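Local coordinates for protein betaine aldehyde dehydrogenase (Staphylococcus aureus subsp. aureus COL, PDB 4QTO) that probably oxidises betaine aldehyde to glycine betaine, using NAD as the electron acceptor, at residues L114-T122 and I208-L219; M352-R361 and D392-V400. One frame throughout, in Å; residues are numbered along the deposited sequence. Where two conformers were deposited one is given.

Interaction 1: residues L114-T122 and I208-L219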
# COMPACT_ATOMS: atom_id res chain seq x y z
N LEU A 114 1.64 -1.00 37.65
CA LEU A 114 2.56 -1.62 36.70
C LEU A 114 3.92 -0.92 36.71
O LEU A 114 4.95 -1.60 36.63
CB LEU A 114 1.97 -1.62 35.30
CG LEU A 114 0.84 -2.62 35.01
CD1 LEU A 114 0.11 -2.32 33.71
CD2 LEU A 114 1.39 -4.03 34.99
N ALA A 115 3.91 0.41 36.72
CA ALA A 115 5.16 1.18 36.73
C ALA A 115 5.97 0.85 37.98
O ALA A 115 7.20 0.63 37.92
CB ALA A 115 4.88 2.65 36.64
N ARG A 116 5.29 0.78 39.12
CA ARG A 116 5.96 0.45 40.36
C ARG A 116 6.56 -0.97 40.34
O ARG A 116 7.68 -1.19 40.77
CB ARG A 116 5.03 0.65 41.57
CG ARG A 116 4.68 2.10 41.77
CD ARG A 116 3.76 2.36 42.96
NE ARG A 116 3.58 3.80 43.11
CZ ARG A 116 4.43 4.60 43.76
NH1 ARG A 116 4.18 5.91 43.82
NH2 ARG A 116 5.53 4.13 44.35
N LEU A 117 5.80 -1.92 39.81
CA LEU A 117 6.27 -3.29 39.71
C LEU A 117 7.50 -3.37 38.78
O LEU A 117 8.46 -4.11 39.07
CB LEU A 117 5.12 -4.15 39.18
CG LEU A 117 5.35 -5.65 39.23
CD1 LEU A 117 5.69 -6.05 40.65
CD2 LEU A 117 4.14 -6.39 38.70
N GLU A 118 7.50 -2.60 37.69
CA GLU A 118 8.61 -2.62 36.75
C GLU A 118 9.87 -2.04 37.39
O GLU A 118 10.97 -2.58 37.23
CB GLU A 118 8.25 -1.90 35.44
CG GLU A 118 9.10 -2.28 34.23
CD GLU A 118 8.74 -3.66 33.66
OE1 GLU A 118 8.80 -4.67 34.39
OE2 GLU A 118 8.44 -3.78 32.46
N THR A 119 9.72 -0.96 38.16
CA THR A 119 10.86 -0.36 38.85
C THR A 119 11.37 -1.29 39.93
O THR A 119 12.61 -1.42 40.13
CB THR A 119 10.47 1.02 39.40
OG1 THR A 119 10.54 1.95 38.33
CG2 THR A 119 11.38 1.49 40.51
N LEU A 120 10.46 -1.98 40.62
CA LEU A 120 10.89 -2.91 41.67
C LEU A 120 11.72 -4.05 41.08
O LEU A 120 12.74 -4.44 41.64
CB LEU A 120 9.67 -3.50 42.40
CG LEU A 120 9.98 -4.40 43.60
CD1 LEU A 120 10.53 -3.57 44.74
CD2 LEU A 120 8.71 -5.12 44.03
N ASP A 121 11.26 -4.59 39.95
CA ASP A 121 11.90 -5.75 39.33
C ASP A 121 13.18 -5.42 38.57
O ASP A 121 14.15 -6.20 38.55
CB ASP A 121 10.87 -6.38 38.34
CG ASP A 121 11.06 -7.91 38.10
OD1 ASP A 121 11.93 -8.55 38.73
OD2 ASP A 121 10.30 -8.45 37.24
N THR A 122 13.20 -4.26 37.91
CA THR A 122 14.33 -3.95 37.01
C THR A 122 15.27 -2.86 37.48
O THR A 122 16.32 -2.66 36.88
CB THR A 122 13.85 -3.53 35.62
OG1 THR A 122 13.23 -2.22 35.68
CG2 THR A 122 12.89 -4.57 35.02
N ILE A 208 14.89 -13.63 35.30
CA ILE A 208 15.12 -12.74 36.43
C ILE A 208 14.12 -11.59 36.61
O ILE A 208 14.12 -10.94 37.65
CB ILE A 208 16.56 -12.16 36.43
CG1 ILE A 208 16.90 -11.47 35.12
CG2 ILE A 208 17.58 -13.28 36.68
CD1 ILE A 208 18.22 -10.70 35.20
N THR A 209 13.27 -11.36 35.60
CA THR A 209 12.28 -10.25 35.63
C THR A 209 10.91 -10.66 35.09
O THR A 209 10.48 -10.20 34.04
CB THR A 209 12.78 -9.07 34.77
OG1 THR A 209 12.99 -9.54 33.42
CG2 THR A 209 14.05 -8.47 35.34
N PRO A 210 10.17 -11.52 35.82
CA PRO A 210 8.88 -11.97 35.31
C PRO A 210 7.66 -11.20 35.81
O PRO A 210 6.55 -11.48 35.36
CB PRO A 210 8.79 -13.37 35.93
CG PRO A 210 9.44 -13.19 37.26
CD PRO A 210 10.60 -12.26 37.02
N LEU A 211 7.84 -10.23 36.70
CA LEU A 211 6.68 -9.67 37.43
C LEU A 211 5.61 -8.98 36.59
O LEU A 211 4.42 -9.34 36.68
CB LEU A 211 7.13 -8.76 38.56
CG LEU A 211 8.09 -9.41 39.55
CD1 LEU A 211 8.44 -8.41 40.64
CD2 LEU A 211 7.54 -10.68 40.17
N THR A 212 5.99 -8.00 35.78
CA THR A 212 4.98 -7.32 34.99
C THR A 212 4.40 -8.23 33.89
O THR A 212 3.27 -8.00 33.43
CB THR A 212 5.52 -6.02 34.37
OG1 THR A 212 6.70 -6.34 33.63
CG2 THR A 212 5.75 -4.96 35.42
N THR A 213 5.14 -9.25 33.46
CA THR A 213 4.64 -10.18 32.44
C THR A 213 3.53 -11.07 33.04
O THR A 213 2.49 -11.33 32.42
CB THR A 213 5.78 -10.96 31.76
OG1 THR A 213 6.74 -10.03 31.22
CG2 THR A 213 5.25 -11.84 30.65
N ILE A 214 3.76 -11.55 34.25
CA ILE A 214 2.72 -12.28 34.96
C ILE A 214 1.50 -11.36 35.07
O ILE A 214 0.36 -11.78 34.80
CB ILE A 214 3.21 -12.69 36.37
CG1 ILE A 214 4.29 -13.77 36.28
CG2 ILE A 214 2.03 -13.21 37.20
CD1 ILE A 214 5.01 -14.02 37.59
N ARG A 215 1.70 -10.09 35.46
CA ARG A 215 0.55 -9.17 35.63
C ARG A 215 -0.21 -8.97 34.33
O ARG A 215 -1.45 -9.00 34.34
CB ARG A 215 0.99 -7.83 36.23
CG ARG A 215 -0.15 -6.90 36.56
CD ARG A 215 -1.02 -7.44 37.68
NE ARG A 215 -2.11 -6.49 37.99
CZ ARG A 215 -3.41 -6.75 37.90
NH1 ARG A 215 -3.87 -7.98 37.63
NH2 ARG A 215 -4.28 -5.78 38.16
N VAL A 216 0.51 -8.79 33.21
CA VAL A 216 -0.20 -8.56 31.95
C VAL A 216 -0.99 -9.82 31.54
O VAL A 216 -2.07 -9.70 30.94
CB VAL A 216 0.70 -8.02 30.81
CG1 VAL A 216 1.53 -9.11 30.18
CG2 VAL A 216 -0.18 -7.36 29.79
N PHE A 217 -0.48 -11.03 31.85
CA PHE A 217 -1.24 -12.25 31.59
C PHE A 217 -2.53 -12.26 32.42
O PHE A 217 -3.58 -12.68 31.93
CB PHE A 217 -0.43 -13.51 31.74
CG PHE A 217 0.23 -13.92 30.46
CD1 PHE A 217 1.34 -13.25 30.00
CD2 PHE A 217 -0.32 -14.94 29.71
CE1 PHE A 217 1.91 -13.60 28.78
CE2 PHE A 217 0.26 -15.32 28.51
CZ PHE A 217 1.36 -14.65 28.04
N GLU A 218 -2.46 -11.82 33.68
CA GLU A 218 -3.70 -11.70 34.50
C GLU A 218 -4.68 -10.76 33.79
O GLU A 218 -5.87 -11.06 33.68
CB GLU A 218 -3.40 -11.16 35.89
CG GLU A 218 -2.54 -12.09 36.76
CD GLU A 218 -2.27 -11.53 38.13
OE1 GLU A 218 -2.46 -10.29 38.35
OE2 GLU A 218 -1.88 -12.33 39.01
N LEU A 219 -4.18 -9.62 33.31
CA LEU A 219 -5.06 -8.65 32.63
C LEU A 219 -5.65 -9.19 31.32
O LEU A 219 -6.82 -8.95 31.00
CB LEU A 219 -4.32 -7.32 32.40
CG LEU A 219 -3.82 -6.62 33.66
CD1 LEU A 219 -2.99 -5.40 33.30
CD2 LEU A 219 -4.98 -6.22 34.57
O HOH W 1 8.75 -7.21 35.52
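Asp-121 and Glu-118 send their carboxylates from helix 111-122 to the N-terminal turn of helix 211-223. Leu-211 N donates to Asp-121 OD2 over 3.1 Å, on the syn side but well out of the carboxylate plane; the Leu-211 CG carbon lies 3.3 Å from the same OD2. Asp-121 reaches this spot because its CG stands anti to the backbone N (chi1 -153°). The Thr-212 hydroxyl donates to Glu-118 OE1, OG1 to OE1 2.8 Å, arriving from above the carboxylate plane. A water joins the two acids: it donates to Glu-118 OE1 and to Asp-121 OD2 (water O to OD2 2.6 Å) and accepts from Thr-212 N. Of the two amides at the helix start, Leu-211 N is met directly by a buried carboxylate and Thr-212 N through the water; the helix end would be expected to stabilise the negative charge of both acids.

Beside this polar patch, Leu-117 CD1 meets Leu-211 CD1 at 3.6 Å, the two side chains crossing at about a right angle. One turn farther along helix 211-223, and a turn back along 111-122, Leu-114 CD2 packs on the aliphatic Arg-215 CG at 3.6 Å, while Arg-215 NH1 forms a salt bridge with Glu-218 OE1.

In the second shell, Leu-184 N binds the other Glu-118 oxygen, OE2, and Ile-61 and Phe-62 cover Leu-211. The helix segments run roughly antiparallel (151°), their axes approaching to 9.5 Å. Helix 211-223 follows strand 200-204 and leads into the parallel strand 230-232, so the contact lays an N-terminal helix against a beta-alpha-beta crossover of the Rossmann-type domain.

Interaction 2: residues M352-R361 and D392-V400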
# COMPACT_ATOMS: atom_id res chain seq x y z
N MET A 352 19.81 7.73 37.91
CA MET A 352 20.26 6.45 37.40
C MET A 352 20.21 5.41 38.51
O MET A 352 20.76 5.61 39.61
CB MET A 352 21.69 6.54 36.84
CG MET A 352 22.03 5.42 35.88
SD MET A 352 23.72 5.50 35.21
CE MET A 352 24.55 4.48 36.40
N GLY A 353 19.56 4.31 38.21
CA GLY A 353 19.48 3.19 39.14
C GLY A 353 20.64 2.19 39.00
O GLY A 353 21.65 2.47 38.34
N PRO A 354 20.50 1.03 39.63
CA PRO A 354 21.49 -0.02 39.54
C PRO A 354 21.42 -0.80 38.25
O PRO A 354 20.49 -0.59 37.45
CB PRO A 354 21.09 -0.95 40.68
CG PRO A 354 19.60 -0.83 40.70
CD PRO A 354 19.32 0.61 40.40
N VAL A 355 22.40 -1.67 38.03
CA VAL A 355 22.36 -2.61 36.91
C VAL A 355 21.62 -3.85 37.41
O VAL A 355 21.34 -3.99 38.60
CB VAL A 355 23.72 -2.93 36.27
CG1 VAL A 355 24.34 -1.66 35.68
CG2 VAL A 355 24.68 -3.62 37.24
N ILE A 356 21.32 -4.77 36.51
CA ILE A 356 20.30 -5.79 36.78
C ILE A 356 20.64 -6.96 37.68
O ILE A 356 19.75 -7.47 38.38
CB ILE A 356 19.73 -6.30 35.43
CG1 ILE A 356 18.37 -6.97 35.58
CG2 ILE A 356 20.72 -7.23 34.75
CD1 ILE A 356 17.26 -6.05 36.04
N SER A 357 21.90 -7.40 37.66
CA SER A 357 22.28 -8.61 38.39
C SER A 357 23.76 -8.63 38.69
O SER A 357 24.52 -7.86 38.13
CB SER A 357 21.97 -9.85 37.55
OG SER A 357 22.82 -9.92 36.41
N THR A 358 24.15 -9.51 39.60
CA THR A 358 25.53 -9.66 39.97
C THR A 358 26.34 -10.06 38.75
O THR A 358 27.45 -9.55 38.53
CB THR A 358 25.67 -10.77 41.05
OG1 THR A 358 24.97 -10.36 42.22
CG2 THR A 358 27.12 -10.99 41.41
N GLU A 359 25.80 -11.00 37.99
CA GLU A 359 26.49 -11.51 36.81
C GLU A 359 26.70 -10.40 35.79
O GLU A 359 27.78 -10.30 35.18
CB GLU A 359 25.69 -12.63 36.16
CG GLU A 359 25.58 -13.91 36.99
CD GLU A 359 24.77 -13.76 38.28
OE1 GLU A 359 25.16 -14.38 39.29
OE2 GLU A 359 23.76 -13.02 38.30
N HIS A 360 25.70 -9.56 35.61
CA HIS A 360 25.81 -8.47 34.64
C HIS A 360 26.81 -7.43 35.10
O HIS A 360 27.64 -6.94 34.32
CB HIS A 360 24.45 -7.85 34.30
CG HIS A 360 24.50 -6.99 33.08
ND1 HIS A 360 24.93 -7.48 31.87
CD2 HIS A 360 24.22 -5.69 32.88
CE1 HIS A 360 24.90 -6.52 30.97
NE2 HIS A 360 24.47 -5.42 31.56
N ARG A 361 26.76 -7.07 36.38
CA ARG A 361 27.71 -6.12 36.90
C ARG A 361 29.14 -6.66 36.75
O ARG A 361 30.07 -5.93 36.37
CB ARG A 361 27.44 -5.75 38.36
CG ARG A 361 28.49 -4.75 38.84
CD ARG A 361 28.11 -4.02 40.10
NE ARG A 361 27.99 -4.90 41.24
CZ ARG A 361 27.81 -4.48 42.50
NH1 ARG A 361 27.76 -3.17 42.82
NH2 ARG A 361 27.70 -5.39 43.45
N ASP A 392 24.73 -1.90 49.20
CA ASP A 392 24.04 -3.17 49.13
C ASP A 392 23.44 -3.47 47.77
O ASP A 392 23.04 -4.61 47.52
CB ASP A 392 22.91 -3.22 50.16
CG ASP A 392 23.42 -3.26 51.59
OD1 ASP A 392 24.62 -3.58 51.81
OD2 ASP A 392 22.60 -2.99 52.49
N GLY A 393 23.38 -2.46 46.90
CA GLY A 393 22.78 -2.61 45.58
C GLY A 393 23.79 -2.89 44.48
O GLY A 393 24.99 -2.77 44.66
N LEU A 394 23.26 -3.17 43.29
CA LEU A 394 24.08 -3.51 42.15
C LEU A 394 24.44 -2.29 41.32
O LEU A 394 24.21 -2.24 40.12
CB LEU A 394 23.35 -4.55 41.31
CG LEU A 394 23.10 -5.90 42.02
CD1 LEU A 394 22.08 -6.71 41.28
CD2 LEU A 394 24.41 -6.67 42.11
N PHE A 395 25.03 -1.30 41.98
CA PHE A 395 25.41 -0.07 41.31
C PHE A 395 26.77 -0.13 40.62
O PHE A 395 27.69 -0.86 41.04
CB PHE A 395 25.34 1.11 42.27
CG PHE A 395 23.95 1.47 42.67
CD1 PHE A 395 23.21 2.35 41.88
CD2 PHE A 395 23.36 0.91 43.77
CE1 PHE A 395 21.91 2.67 42.22
CE2 PHE A 395 22.06 1.22 44.10
CZ PHE A 395 21.34 2.12 43.33
N PHE A 396 26.86 0.62 39.54
CA PHE A 396 28.10 0.77 38.80
C PHE A 396 28.13 2.23 38.33
O PHE A 396 27.13 2.74 37.84
CB PHE A 396 28.22 -0.21 37.64
CG PHE A 396 29.62 -0.28 37.09
CD1 PHE A 396 30.55 -1.13 37.68
CD2 PHE A 396 30.00 0.51 36.05
CE1 PHE A 396 31.85 -1.17 37.22
CE2 PHE A 396 31.30 0.45 35.58
CZ PHE A 396 32.21 -0.37 36.16
N GLU A 397 29.26 2.90 38.54
CA GLU A 397 29.34 4.31 38.23
C GLU A 397 29.21 4.60 36.74
O GLU A 397 29.71 3.85 35.92
CB GLU A 397 30.66 4.88 38.69
CG GLU A 397 30.82 4.95 40.21
CD GLU A 397 32.24 5.36 40.63
OE1 GLU A 397 33.22 5.27 39.82
OE2 GLU A 397 32.38 5.69 41.82
N PRO A 398 28.56 5.73 36.40
CA PRO A 398 28.53 6.11 34.98
C PRO A 398 29.96 6.39 34.56
O PRO A 398 30.73 7.06 35.28
CB PRO A 398 27.62 7.33 34.93
CG PRO A 398 27.59 7.84 36.32
CD PRO A 398 27.78 6.65 37.24
N THR A 399 30.30 5.88 33.38
CA THR A 399 31.68 5.83 32.95
C THR A 399 31.90 6.39 31.55
O THR A 399 31.06 6.18 30.66
CB THR A 399 32.10 4.34 32.96
OG1 THR A 399 31.87 3.78 34.27
CG2 THR A 399 33.53 4.12 32.55
N VAL A 400 33.01 7.10 31.36
CA VAL A 400 33.40 7.61 30.04
C VAL A 400 34.81 7.06 29.75
O VAL A 400 35.73 7.20 30.57
CB VAL A 400 33.47 9.14 29.96
CG1 VAL A 400 33.88 9.59 28.56
CG2 VAL A 400 32.13 9.76 30.36
O HOH W 2 24.36 1.85 38.51
O HOH W 3 26.82 -4.21 46.13
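Leu-394, at the centre of an inverse gamma turn, plugs into the bend of 352-361 that leads into helix 358-373. Its CB lies 3.4 Å from Val-355 O. With CG anti to the carbonyl carbon (chi1 -64°), the branch points at the start of helix 358-373: CD1 presses on Ser-357 CA at 3.5 Å, tighter than usual for carbons, and CD2 faces Thr-358 OG1 and Arg-361 NH2. The leucine's own carbonyl is held too, since Val-355 N donates to Leu-394 O over 2.8 Å.

Ser-357 is the N-cap of that helix, its OG accepting from His-360 N. One turn along, Arg-361 bends at chi3 and crosses the turn. NH1 donates to Phe-395 O at 2.9 Å, nearly straight, in the guanidinium plane and on a carbonyl lone pair; NH2 reaches Gly-393 O through a water. Leu-394 CA sits over one face of the guanidinium. At the far end Met-352 CE rests 4.0 Å from Pro-398 CD, just before strand 399-402 enters the seven-stranded sheet. Pro-354 closes the contact with a CH-pi interaction: its CB stands 3.9 Å from the Phe-395 ring centroid, only 6° off the ring normal.

In the fold
Interactions 1 and 2 have centres 20 Å apart, yet they meet through Ile-356. Its CD1 packs on Thr-122 O at 3.6 Å and its CG1 on Ile-208 CD1 at 3.8 Å, so the bend fixed in interaction 2 abuts the end of helix 111-122 and the loop before helix 211-223. Trp-180 touches Thr-209 of interaction 1 and, from interaction 2, both Ile-356 and His-360, the latter ring edge-to-face. The Rossmann-type part and the part built on the seven-stranded sheet therefore adjoin here, consistent with the two-domain core of aldehyde dehydrogenases. A PEG occupies the active site, and the side chains of Arg-215 and Ile-356 each lie about 8 Å from a bound PEG.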